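Local coordinates for MarR family transcriptional regulator (PDB 5HLI), which probably regulates transcription in response to oxidation, as a redox-sensing, DNA-binding member of the MarR family, at residues A[47-50]-A[55-58]; A[87-90]-A[96-99]; A[35-40]-A[82-87]; A[49-54]-A[107-112]. The protein carries 1 engineered substitution. All coordinates share one frame; numbering follows the deposited sequence.

Contact 1 (A[47-50]-A[55-58]); sequences LLTL and PQTL
The carboxamide of Gln56 reaches over the last turns of helix 41-52 and overlaps the side chain of Thr49. This is the corner of a winged helix-turn-helix domain at which the chain leaves helix 41-52, passes through the cis peptide bond between Asn54 and Pro55 and enters the short strand 56-57, just before helix 58-65. Gln56 NE2 donates to Thr49 OG1 at 2.9 Å. The bond is almost perfectly straight, 179° at the hydrogen, and OG1 lies in the plane of the amide. On Thr49 the hydroxyl, anti to the backbone N (chi1 -175°), is the branch that meets the amide. The Gln56 chain is extended beyond CG and reaches from strand to helix. Nearer the Gln56 backbone the contact turns apolar: Leu50 CD2 touches Gln56 CB at 4.2 Å, and Leu50 also packs on Ile99 and Leu101 of strand 97-101. The amide has partners at both N and O, which should fix which way round it sits. NE2 also donates to the carbonyl of Glu53, and OE1 is bonded to Ser60 OG and, weakly, to His64 ND1 of helix 58-65. One residue on, Thr57 is the N-cap of helix 58-65, its OG1 bonded to Ser60 N. On the far side of helix 41-52, Leu48 packs against Phe17 of the second subunit. The carbonyl of Thr49 comes near the same amide as well: its O atom is 3.0 Å from Gln56 NE2, but the angle is too poor for a hydrogen bond.

Contact 2 (A[87-90]-A[96-99]); sequences RERQ and QLII
Glu88 and Ile98 face each other as an antiparallel hydrogen-bonded pair, and both of their peptide groups are used. Glu88 N donates to Ile98 O at 3.0 Å with a bent N-H...O angle of 146°, whereas Ile98 N returns a straighter bond to Glu88 O at 2.9 Å. A CA-H...O contact from Leu97 CA also falls on Glu88 O. Toward the loop, Gln90 N donates to Gln96 O at 2.9 Å, and Arg89 CA adds a CA-H...O contact to that same oxygen. The N-H of Gln96 is met by a side chain: it donates to Gln90 OE1 at 3.0 Å, with the donor tilted out of the carbonyl plane of the amide. The two glutamine amides run side by side with their planes only 11° apart, and Gln90 NE2 rests against Ile98 CD1. Strands 85-89 and 97-101 form the beta hairpin of the wing in this winged helix-turn-helix fold, and Leu97 and Ile99 also bond through their backbones to Leu58 and Gln56 on the other side. On the face that carries Arg87, Arg89, Leu97 and Ile99, the Arg89 chain bends at chi2 and chi3 and lays its guanidinium flat over Leu97, with Leu97 CB lying over the centre of one guanidinium face, 3.6 Å from Arg89 CZ. Its NH1 is then bonded to the carbonyl of Arg95. Arg87 runs alongside Ile99, Arg87 CG to Ile99 CD1 3.7 Å, before its NH1 forms a salt bridge with Glu80 OE2 of helix 69-81.

Contact 3 (A[35-40]-A[82-87]); sequences KQFGIT and SGWVKR
Trp84 meets Phe37 with the CH2 corner of its indole and Ile39 with the NE1-CE2-CZ2 side. Ile39 CG2, anti to the carbonyl carbon while CG1 sits at chi1 60°, is the branch on the indole, 3.7 Å from Trp84 CZ2, and Phe37 CD1 stands 4.2 Å from Trp84 CH2. The carbonyl O of Phe37 lies at the indole edge, near its plane, 3.8 Å from Trp84 CZ2. No direct hydrogen bond joins the segments, and water takes that role. One water accepts from Trp84 NE1 at 2.8 Å and donates to Phe37 O at 2.7 Å, satisfying the buried indole N-H. A second water donates to both Gly38 O and Ser82 OG. Turns that end helices place these groups. Gly38, with positive phi, ends helix 2-36 in a Schellman motif, and the next residue puts CG2 against the indole. Gly83 does the same for helix 69-81: Gly83 N bonds to Glu80 O and Trp84 N to Leu79 O, setting Trp84 at the start of the wing. Thr40 then caps the next helix through a bond from Gln43 N to its OG1. Trp84 is wedged between helices: Leu47 of helix 41-52, Leu79 of helix 69-81 and Gln108 of helix 103-117 all touch it. Phe37 lies on helix 103-117, against Gln108, Val112 and Ala115, while Val85, the first residue of strand 85-89, packs on Ile99 of strand 97-101.

Contact 4 (A[49-54]-A[107-112]); sequences TLWEEN and QQQEAV
Trp51 and Gln109 carry this contact, with the glutamine chain lying along one face of the indole. Gln109 CB sits over the five-membered ring, 3.5 Å from its centroid and 13° off the normal, a CH-pi contact. With CG anti to the backbone N (chi1 178°) and the chain extended beyond it, Gln109 runs along the ring toward Trp51 CB. Its amide ends there nearly parallel to the indole, the planes 9° apart and Gln109 CD 3.6 Å from Trp51 CG. The glutamine and the tryptophan thus point oppositely, one along the face of the other. Val112, one turn further along helix 103-117, meets the outer end of the indole with its side chain roughly perpendicular to that of Trp51, Val112 CG2 lying 4.0 Å from Trp51 CH2. Trp51 NE1 takes no part in bonding across the contact and instead donates to the carbonyl of Gly105, in the first turn of helix 103-117. Trp51 also touches Leu101, the end of the wing strand. Helix 41-52 is thereby seated on helix 103-117, the packing, in the winged helix-turn-helix fold of the MarR family, of the DNA-binding domain's first helix on the helix that leaves its wing.

From the N terminus, the chain first leaves helix 2-36 at 35-40, where contact 3 opens. Helix 41-52 follows and opens contacts 1 and 4 from overlapping segments. Contact 1 closes at once, at 55-58, the shortest of the loops and nested inside that of contact 3. After helices 58-65 and 69-81 the chain returns at 82-87 to close contact 3, and Arg87 then starts contact 2, the wing hairpin, closed by 96-99. Helix 103-117 finally closes contact 4, whose loop encloses contact 2 and crosses contact 3. Contacts 1 and 2 join through strands 56-57 and 97-101, while contacts 3 and 4 meet where the end of helix 2-36 and the wing's start pack on helix 103-117.

Contact 1 (A[47-50]-A[55-58])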
loop_
_atom_site.group_PDB
_atom_site.type_symbol
_atom_site.label_atom_id
_atom_site.label_comp_id
_atom_site.label_asym_id
_atom_site.label_seq_id
_atom_site.Cartn_x
_atom_site.Cartn_y
_atom_site.Cartn_z
ATOM N N LEU A 47 12.030 15.752 2.541
ATOM C CA LEU A 47 12.371 16.472 1.318
ATOM C C LEU A 47 11.136 17.114 0.698
ATOM O O LEU A 47 11.209 18.228 0.164
ATOM C CB LEU A 47 13.043 15.522 0.328
ATOM C CG LEU A 47 14.410 14.973 0.749
ATOM C CD1 LEU A 47 14.864 13.875 -0.201
ATOM C CD2 LEU A 47 15.445 16.091 0.812
ATOM N N LEU A 48 9.989 16.435 0.776
ATOM C CA LEU A 48 8.773 16.957 0.160
ATOM C C LEU A 48 8.321 18.257 0.820
ATOM O O LEU A 48 7.883 19.186 0.132
ATOM C CB LEU A 48 7.664 15.904 0.212
ATOM C CG LEU A 48 7.803 14.776 -0.813
ATOM C CD1 LEU A 48 6.790 13.670 -0.556
ATOM C CD2 LEU A 48 7.655 15.326 -2.229
ATOM N N THR A 49 8.419 18.351 2.149
ATOM C CA THR A 49 8.028 19.602 2.793
ATOM C C THR A 49 9.073 20.689 2.560
ATOM O O THR A 49 8.726 21.866 2.410
ATOM C CB THR A 49 7.762 19.395 4.290
ATOM O OG1 THR A 49 7.259 20.614 4.854
ATOM C CG2 THR A 49 9.021 18.994 5.047
ATOM N N LEU A 50 10.354 20.315 2.498
ATOM C CA LEU A 50 11.389 21.301 2.199
ATOM C C LEU A 50 11.231 21.853 0.789
ATOM O O LEU A 50 11.484 23.036 0.546
ATOM C CB LEU A 50 12.776 20.688 2.384
ATOM C CG LEU A 50 13.224 20.454 3.827
ATOM C CD1 LEU A 50 14.521 19.672 3.859
ATOM C CD2 LEU A 50 13.388 21.779 4.552
ATOM N N PRO A 55 14.037 27.696 3.823
ATOM C CA PRO A 55 14.344 26.723 4.879
ATOM C C PRO A 55 13.187 26.474 5.847
ATOM O O PRO A 55 12.144 27.118 5.751
ATOM C CB PRO A 55 15.510 27.383 5.615
ATOM C CG PRO A 55 15.214 28.840 5.496
ATOM C CD PRO A 55 14.645 29.009 4.106
ATOM N N GLN A 56 13.389 25.529 6.764
ATOM C CA GLN A 56 12.453 25.243 7.838
ATOM C C GLN A 56 13.235 24.877 9.087
ATOM O O GLN A 56 14.311 24.281 9.010
ATOM C CB GLN A 56 11.506 24.082 7.503
ATOM C CG GLN A 56 10.396 24.407 6.535
ATOM C CD GLN A 56 9.397 23.279 6.436
ATOM O OE1 GLN A 56 8.876 22.811 7.448
ATOM N NE2 GLN A 56 9.133 22.823 5.218
ATOM N N THR A 57 12.680 25.230 10.240
ATOM C CA THR A 57 13.242 24.727 11.479
ATOM C C THR A 57 12.876 23.257 11.650
ATOM O O THR A 57 11.968 22.734 10.998
ATOM C CB THR A 57 12.746 25.537 12.677
ATOM O OG1 THR A 57 11.327 25.381 12.806
ATOM C CG2 THR A 57 13.088 27.017 12.507
ATOM N N LEU A 58 13.618 22.585 12.530
ATOM C CA LEU A 58 13.291 21.207 12.877
ATOM C C LEU A 58 11.863 21.095 13.403
ATOM O O LEU A 58 11.134 20.160 13.050
ATOM C CB LEU A 58 14.299 20.691 13.904
ATOM C CG LEU A 58 13.980 19.431 14.706
ATOM C CD1 LEU A 58 13.861 18.238 13.800
ATOM C CD2 LEU A 58 15.058 19.195 15.745
#

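Contact 2 (A[87-90]-A[96-99])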
loop_
_atom_site.group_PDB
_atom_site.type_symbol
_atom_site.label_atom_id
_atom_site.label_comp_id
_atom_site.label_asym_id
_atom_site.label_seq_id
_atom_site.Cartn_x
_atom_site.Cartn_y
_atom_site.Cartn_z
ATOM N N ARG A 87 22.509 21.500 8.219
ATOM C CA ARG A 87 21.997 21.670 9.572
ATOM C C ARG A 87 22.727 22.830 10.234
ATOM O O ARG A 87 23.960 22.883 10.215
ATOM C CB ARG A 87 22.166 20.385 10.387
ATOM C CG ARG A 87 21.239 19.257 9.943
ATOM C CD ARG A 87 21.603 17.911 10.559
ATOM N NE ARG A 87 21.515 17.900 12.016
ATOM C CZ ARG A 87 22.565 17.899 12.831
ATOM N NH1 ARG A 87 23.795 17.909 12.329
ATOM N NH2 ARG A 87 22.388 17.889 14.146
ATOM N N GLU A 88 21.964 23.767 10.796
ATOM C CA GLU A 88 22.521 24.917 11.502
ATOM C C GLU A 88 21.825 25.041 12.848
ATOM O O GLU A 88 20.677 25.491 12.918
ATOM C CB GLU A 88 22.358 26.207 10.697
ATOM C CG GLU A 88 22.786 27.452 11.466
ATOM C CD GLU A 88 22.295 28.740 10.829
ATOM O OE1 GLU A 88 22.494 29.814 11.434
ATOM O OE2 GLU A 88 21.713 28.679 9.727
ATOM N N ARG A 89 22.515 24.642 13.911
ATOM C CA ARG A 89 22.011 24.805 15.268
ATOM C C ARG A 89 22.382 26.204 15.739
ATOM O O ARG A 89 23.568 26.526 15.877
ATOM C CB ARG A 89 22.587 23.735 16.192
ATOM C CG ARG A 89 22.162 23.875 17.648
ATOM C CD ARG A 89 20.653 23.747 17.809
ATOM N NE ARG A 89 20.194 22.371 17.638
ATOM C CZ ARG A 89 18.949 21.967 17.866
ATOM N NH1 ARG A 89 18.032 22.834 18.276
ATOM N NH2 ARG A 89 18.619 20.695 17.684
ATOM N N GLN A 90 21.373 27.045 15.960
ATOM C CA GLN A 90 21.621 28.374 16.500
ATOM C C GLN A 90 22.273 28.265 17.871
ATOM O O GLN A 90 21.914 27.407 18.683
ATOM C CB GLN A 90 20.316 29.164 16.598
ATOM C CG GLN A 90 19.696 29.530 15.261
ATOM C CD GLN A 90 18.371 30.255 15.420
ATOM O OE1 GLN A 90 17.640 30.033 16.386
ATOM N NE2 GLN A 90 18.060 31.133 14.475
ATOM N N GLN A 96 17.187 27.301 17.635
ATOM C CA GLN A 96 16.503 26.401 16.727
ATOM C C GLN A 96 17.517 25.653 15.866
ATOM O O GLN A 96 18.684 26.036 15.758
ATOM C CB GLN A 96 15.528 27.174 15.839
ATOM C CG GLN A 96 14.484 27.968 16.607
ATOM C CD GLN A 96 13.816 29.025 15.750
ATOM O OE1 GLN A 96 14.424 29.569 14.830
ATOM N NE2 GLN A 96 12.556 29.319 16.047
ATOM N N LEU A 97 17.057 24.562 15.263
ATOM C CA LEU A 97 17.828 23.842 14.258
ATOM C C LEU A 97 17.244 24.203 12.899
ATOM O O LEU A 97 16.128 23.792 12.569
ATOM C CB LEU A 97 17.790 22.334 14.498
ATOM C CG LEU A 97 18.675 21.502 13.561
ATOM C CD1 LEU A 97 20.149 21.745 13.849
ATOM C CD2 LEU A 97 18.335 20.020 13.668
ATOM N N ILE A 98 17.987 24.983 12.121
ATOM C CA ILE A 98 17.520 25.450 10.822
ATOM C C ILE A 98 17.986 24.467 9.755
ATOM O O ILE A 98 19.185 24.196 9.628
ATOM C CB ILE A 98 18.022 26.870 10.527
ATOM C CG1 ILE A 98 17.471 27.851 11.566
ATOM C CG2 ILE A 98 17.625 27.295 9.119
ATOM C CD1 ILE A 98 17.965 29.267 11.389
ATOM N N ILE A 99 17.038 23.934 8.989
ATOM C CA ILE A 99 17.318 22.965 7.934
ATOM C C ILE A 99 17.202 23.671 6.593
ATOM O O ILE A 99 16.168 24.279 6.291
ATOM C CB ILE A 99 16.355 21.768 8.009
ATOM C CG1 ILE A 99 16.401 21.141 9.404
ATOM C CG2 ILE A 99 16.693 20.740 6.936
ATOM C CD1 ILE A 99 17.776 20.641 9.804
#

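Contact 3 (A[35-40]-A[82-87])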
loop_
_atom_site.group_PDB
_atom_site.type_symbol
_atom_site.label_atom_id
_atom_site.label_comp_id
_atom_site.label_asym_id
_atom_site.label_seq_id
_atom_site.Cartn_x
_atom_site.Cartn_y
_atom_site.Cartn_z
ATOM N N LYS A 35 15.089 4.098 -3.368
ATOM C CA LYS A 35 16.363 3.428 -3.132
ATOM C C LYS A 35 17.430 3.882 -4.121
ATOM O O LYS A 35 18.607 3.985 -3.757
ATOM C CB LYS A 35 16.186 1.911 -3.204
ATOM C CG LYS A 35 17.487 1.130 -3.081
ATOM C CD LYS A 35 17.236 -0.364 -2.969
ATOM C CE LYS A 35 18.538 -1.148 -3.051
ATOM N NZ LYS A 35 19.570 -0.620 -2.114
ATOM N N GLN A 36 17.043 4.166 -5.368
ATOM C CA GLN A 36 18.019 4.628 -6.352
ATOM C C GLN A 36 18.599 5.984 -5.974
ATOM O O GLN A 36 19.749 6.280 -6.318
ATOM C CB GLN A 36 17.388 4.684 -7.744
ATOM C CG GLN A 36 17.135 3.311 -8.357
ATOM C CD GLN A 36 16.380 3.384 -9.670
ATOM O OE1 GLN A 36 15.917 4.450 -10.076
ATOM N NE2 GLN A 36 16.254 2.246 -10.341
ATOM N N PHE A 37 17.834 6.815 -5.271
ATOM C CA PHE A 37 18.347 8.070 -4.739
ATOM C C PHE A 37 18.997 7.904 -3.373
ATOM O O PHE A 37 19.526 8.879 -2.833
ATOM C CB PHE A 37 17.225 9.115 -4.659
ATOM C CG PHE A 37 16.833 9.682 -5.994
ATOM C CD1 PHE A 37 17.565 10.711 -6.567
ATOM C CD2 PHE A 37 15.741 9.179 -6.682
ATOM C CE1 PHE A 37 17.212 11.234 -7.801
ATOM C CE2 PHE A 37 15.383 9.694 -7.917
ATOM C CZ PHE A 37 16.120 10.726 -8.476
ATOM N N GLY A 38 18.978 6.698 -2.807
ATOM C CA GLY A 38 19.586 6.468 -1.512
ATOM C C GLY A 38 18.799 6.992 -0.333
ATOM O O GLY A 38 19.375 7.189 0.740
ATOM N N ILE A 39 17.497 7.223 -0.493
ATOM C CA ILE A 39 16.671 7.791 0.562
ATOM C C ILE A 39 15.554 6.816 0.911
ATOM O O ILE A 39 15.210 5.915 0.140
ATOM C CB ILE A 39 16.089 9.164 0.166
ATOM C CG1 ILE A 39 15.220 9.035 -1.086
ATOM C CG2 ILE A 39 17.206 10.181 -0.047
ATOM C CD1 ILE A 39 14.536 10.327 -1.493
ATOM N N THR A 40 14.986 7.007 2.095
ATOM C CA THR A 40 13.863 6.214 2.567
ATOM C C THR A 40 12.568 6.998 2.396
ATOM O O THR A 40 12.567 8.174 2.030
ATOM C CB THR A 40 14.052 5.824 4.035
ATOM O OG1 THR A 40 13.978 7.000 4.850
ATOM C CG2 THR A 40 15.406 5.152 4.243
ATOM N N SER A 82 24.383 12.731 3.627
ATOM C CA SER A 82 24.257 12.301 2.241
ATOM C C SER A 82 24.091 13.466 1.274
ATOM O O SER A 82 23.777 13.241 0.102
ATOM C CB SER A 82 23.088 11.318 2.094
ATOM O OG SER A 82 21.899 11.844 2.649
ATOM N N GLY A 83 24.279 14.699 1.739
ATOM C CA GLY A 83 24.384 15.841 0.853
ATOM C C GLY A 83 23.085 16.481 0.422
ATOM O O GLY A 83 23.080 17.210 -0.576
ATOM N N TRP A 84 21.985 16.251 1.141
ATOM C CA TRP A 84 20.697 16.818 0.754
ATOM C C TRP A 84 20.393 18.140 1.448
ATOM O O TRP A 84 19.807 19.040 0.835
ATOM C CB TRP A 84 19.569 15.828 1.055
ATOM C CG TRP A 84 19.584 14.593 0.214
ATOM C CD1 TRP A 84 20.296 13.452 0.443
ATOM C CD2 TRP A 84 18.826 14.359 -0.977
ATOM N NE1 TRP A 84 20.038 12.526 -0.540
ATOM C CE2 TRP A 84 19.135 13.061 -1.423
ATOM C CE3 TRP A 84 17.918 15.127 -1.714
ATOM C CZ2 TRP A 84 18.573 12.512 -2.570
ATOM C CZ3 TRP A 84 17.356 14.579 -2.848
ATOM C CH2 TRP A 84 17.686 13.286 -3.268
ATOM N N VAL A 85 20.749 18.271 2.725
ATOM C CA VAL A 85 20.416 19.447 3.516
ATOM C C VAL A 85 21.656 19.906 4.271
ATOM O O VAL A 85 22.648 19.186 4.386
ATOM C CB VAL A 85 19.266 19.185 4.514
ATOM C CG1 VAL A 85 18.000 18.731 3.791
ATOM C CG2 VAL A 85 19.694 18.164 5.560
ATOM N N LYS A 86 21.576 21.121 4.801
ATOM C CA LYS A 86 22.507 21.610 5.805
ATOM C C LYS A 86 21.784 21.757 7.137
ATOM O O LYS A 86 20.594 22.082 7.185
ATOM C CB LYS A 86 23.123 22.952 5.397
ATOM C CG LYS A 86 24.009 22.875 4.165
ATOM C CD LYS A 86 24.764 24.174 3.941
ATOM C CE LYS A 86 25.795 24.016 2.833
ATOM N NZ LYS A 86 26.783 22.944 3.153
ATOM N N ARG A 87 22.509 21.500 8.219
ATOM C CA ARG A 87 21.997 21.670 9.572
ATOM C C ARG A 87 22.727 22.830 10.234
ATOM O O ARG A 87 23.960 22.883 10.215
ATOM C CB ARG A 87 22.166 20.385 10.387
ATOM C CG ARG A 87 21.239 19.257 9.943
ATOM C CD ARG A 87 21.603 17.911 10.559
ATOM N NE ARG A 87 21.515 17.900 12.016
ATOM C CZ ARG A 87 22.565 17.899 12.831
ATOM N NH1 ARG A 87 23.795 17.909 12.329
ATOM N NH2 ARG A 87 22.388 17.889 14.146
HETATM O O HOH W 1 20.845 9.891 -0.735
HETATM O O HOH W 2 19.981 9.550 2.268
#

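Contact 4 (A[49-54]-A[107-112])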
loop_
_atom_site.group_PDB
_atom_site.type_symbol
_atom_site.label_atom_id
_atom_site.label_comp_id
_atom_site.label_asym_id
_atom_site.label_seq_id
_atom_site.Cartn_x
_atom_site.Cartn_y
_atom_site.Cartn_z
ATOM N N THR A 49 8.419 18.351 2.149
ATOM C CA THR A 49 8.028 19.602 2.793
ATOM C C THR A 49 9.073 20.689 2.560
ATOM O O THR A 49 8.726 21.866 2.410
ATOM C CB THR A 49 7.762 19.395 4.290
ATOM O OG1 THR A 49 7.259 20.614 4.854
ATOM C CG2 THR A 49 9.021 18.994 5.047
ATOM N N LEU A 50 10.354 20.315 2.498
ATOM C CA LEU A 50 11.389 21.301 2.199
ATOM C C LEU A 50 11.231 21.853 0.789
ATOM O O LEU A 50 11.484 23.036 0.546
ATOM C CB LEU A 50 12.776 20.688 2.384
ATOM C CG LEU A 50 13.224 20.454 3.827
ATOM C CD1 LEU A 50 14.521 19.672 3.859
ATOM C CD2 LEU A 50 13.388 21.779 4.552
ATOM N N TRP A 51 10.808 21.010 -0.155
ATOM C CA TRP A 51 10.574 21.480 -1.515
ATOM C C TRP A 51 9.352 22.386 -1.608
ATOM O O TRP A 51 9.194 23.089 -2.610
ATOM C CB TRP A 51 10.434 20.286 -2.462
ATOM C CG TRP A 51 11.739 19.593 -2.727
ATOM C CD1 TRP A 51 12.980 20.163 -2.746
ATOM C CD2 TRP A 51 11.936 18.198 -2.994
ATOM N NE1 TRP A 51 13.935 19.214 -3.018
ATOM C CE2 TRP A 51 13.321 17.999 -3.172
ATOM C CE3 TRP A 51 11.077 17.100 -3.104
ATOM C CZ2 TRP A 51 13.866 16.747 -3.451
ATOM C CZ3 TRP A 51 11.622 15.856 -3.381
ATOM C CH2 TRP A 51 13.003 15.692 -3.552
ATOM N N GLU A 52 8.490 22.384 -0.590
ATOM C CA GLU A 52 7.381 23.328 -0.507
ATOM C C GLU A 52 7.766 24.599 0.237
ATOM O O GLU A 52 7.378 25.698 -0.176
ATOM C CB GLU A 52 6.175 22.679 0.179
ATOM C CG GLU A 52 5.581 21.510 -0.589
ATOM C CD GLU A 52 4.997 21.932 -1.924
ATOM O OE1 GLU A 52 4.029 22.723 -1.927
ATOM O OE2 GLU A 52 5.507 21.474 -2.971
ATOM N N GLU A 53 8.522 24.471 1.327
ATOM C CA GLU A 53 8.931 25.612 2.138
ATOM C C GLU A 53 10.356 25.379 2.617
ATOM O O GLU A 53 10.619 24.421 3.349
ATOM C CB GLU A 53 7.986 25.815 3.328
ATOM C CG GLU A 53 8.391 26.949 4.252
ATOM C CD GLU A 53 7.526 27.031 5.494
ATOM O OE1 GLU A 53 6.558 26.248 5.602
ATOM O OE2 GLU A 53 7.816 27.876 6.365
ATOM N N ASN A 54 11.266 26.256 2.207
ATOM C CA ASN A 54 12.687 26.116 2.512
ATOM C C ASN A 54 13.304 27.496 2.714
ATOM O O ASN A 54 13.115 28.377 1.879
ATOM C CB ASN A 54 13.400 25.363 1.384
ATOM C CG ASN A 54 14.912 25.430 1.492
ATOM O OD1 ASN A 54 15.514 24.830 2.384
ATOM N ND2 ASN A 54 15.536 26.153 0.569
ATOM N N GLN A 107 18.435 20.885 -6.586
ATOM C CA GLN A 107 18.445 20.374 -7.953
ATOM C C GLN A 107 17.814 18.991 -8.048
ATOM O O GLN A 107 17.245 18.640 -9.087
ATOM C CB GLN A 107 19.876 20.335 -8.492
ATOM C CG GLN A 107 20.522 21.703 -8.647
ATOM C CD GLN A 107 22.038 21.650 -8.560
ATOM O OE1 GLN A 107 22.634 20.572 -8.523
ATOM N NE2 GLN A 107 22.669 22.819 -8.530
ATOM N N GLN A 108 17.904 18.192 -6.984
ATOM C CA GLN A 108 17.373 16.836 -7.032
ATOM C C GLN A 108 15.851 16.787 -7.045
ATOM O O GLN A 108 15.296 15.718 -7.316
ATOM C CB GLN A 108 17.902 16.020 -5.851
ATOM C CG GLN A 108 19.371 15.620 -5.955
ATOM C CD GLN A 108 19.603 14.443 -6.886
ATOM O OE1 GLN A 108 19.281 14.501 -8.071
ATOM N NE2 GLN A 108 20.164 13.366 -6.349
ATOM N N GLN A 109 15.169 17.902 -6.761
ATOM C CA GLN A 109 13.708 17.891 -6.756
ATOM C C GLN A 109 13.157 17.432 -8.099
ATOM O O GLN A 109 12.304 16.539 -8.161
ATOM C CB GLN A 109 13.155 19.273 -6.404
ATOM C CG GLN A 109 11.627 19.321 -6.443
ATOM C CD GLN A 109 11.052 20.669 -6.050
ATOM O OE1 GLN A 109 11.787 21.617 -5.771
ATOM N NE2 GLN A 109 9.727 20.759 -6.028
ATOM N N GLU A 110 13.640 18.027 -9.191
ATOM C CA GLU A 110 13.113 17.677 -10.504
ATOM C C GLU A 110 13.558 16.286 -10.939
ATOM O O GLU A 110 12.849 15.626 -11.707
ATOM C CB GLU A 110 13.529 18.727 -11.537
ATOM C CG GLU A 110 15.020 18.813 -11.792
ATOM C CD GLU A 110 15.382 19.959 -12.721
ATOM O OE1 GLU A 110 15.609 21.082 -12.220
ATOM O OE2 GLU A 110 15.427 19.741 -13.949
ATOM N N ALA A 111 14.716 15.822 -10.461
ATOM C CA ALA A 111 15.154 14.468 -10.786
ATOM C C ALA A 111 14.275 13.426 -10.104
ATOM O O ALA A 111 13.894 12.427 -10.723
ATOM C CB ALA A 111 16.618 14.276 -10.392
ATOM N N VAL A 112 13.952 13.635 -8.825
ATOM C CA VAL A 112 13.019 12.745 -8.137
ATOM C C VAL A 112 11.638 12.851 -8.773
ATOM O O VAL A 112 10.979 11.844 -9.050
ATOM C CB VAL A 112 12.969 13.072 -6.633
ATOM C CG1 VAL A 112 11.913 12.222 -5.939
ATOM C CG2 VAL A 112 14.332 12.853 -5.994
#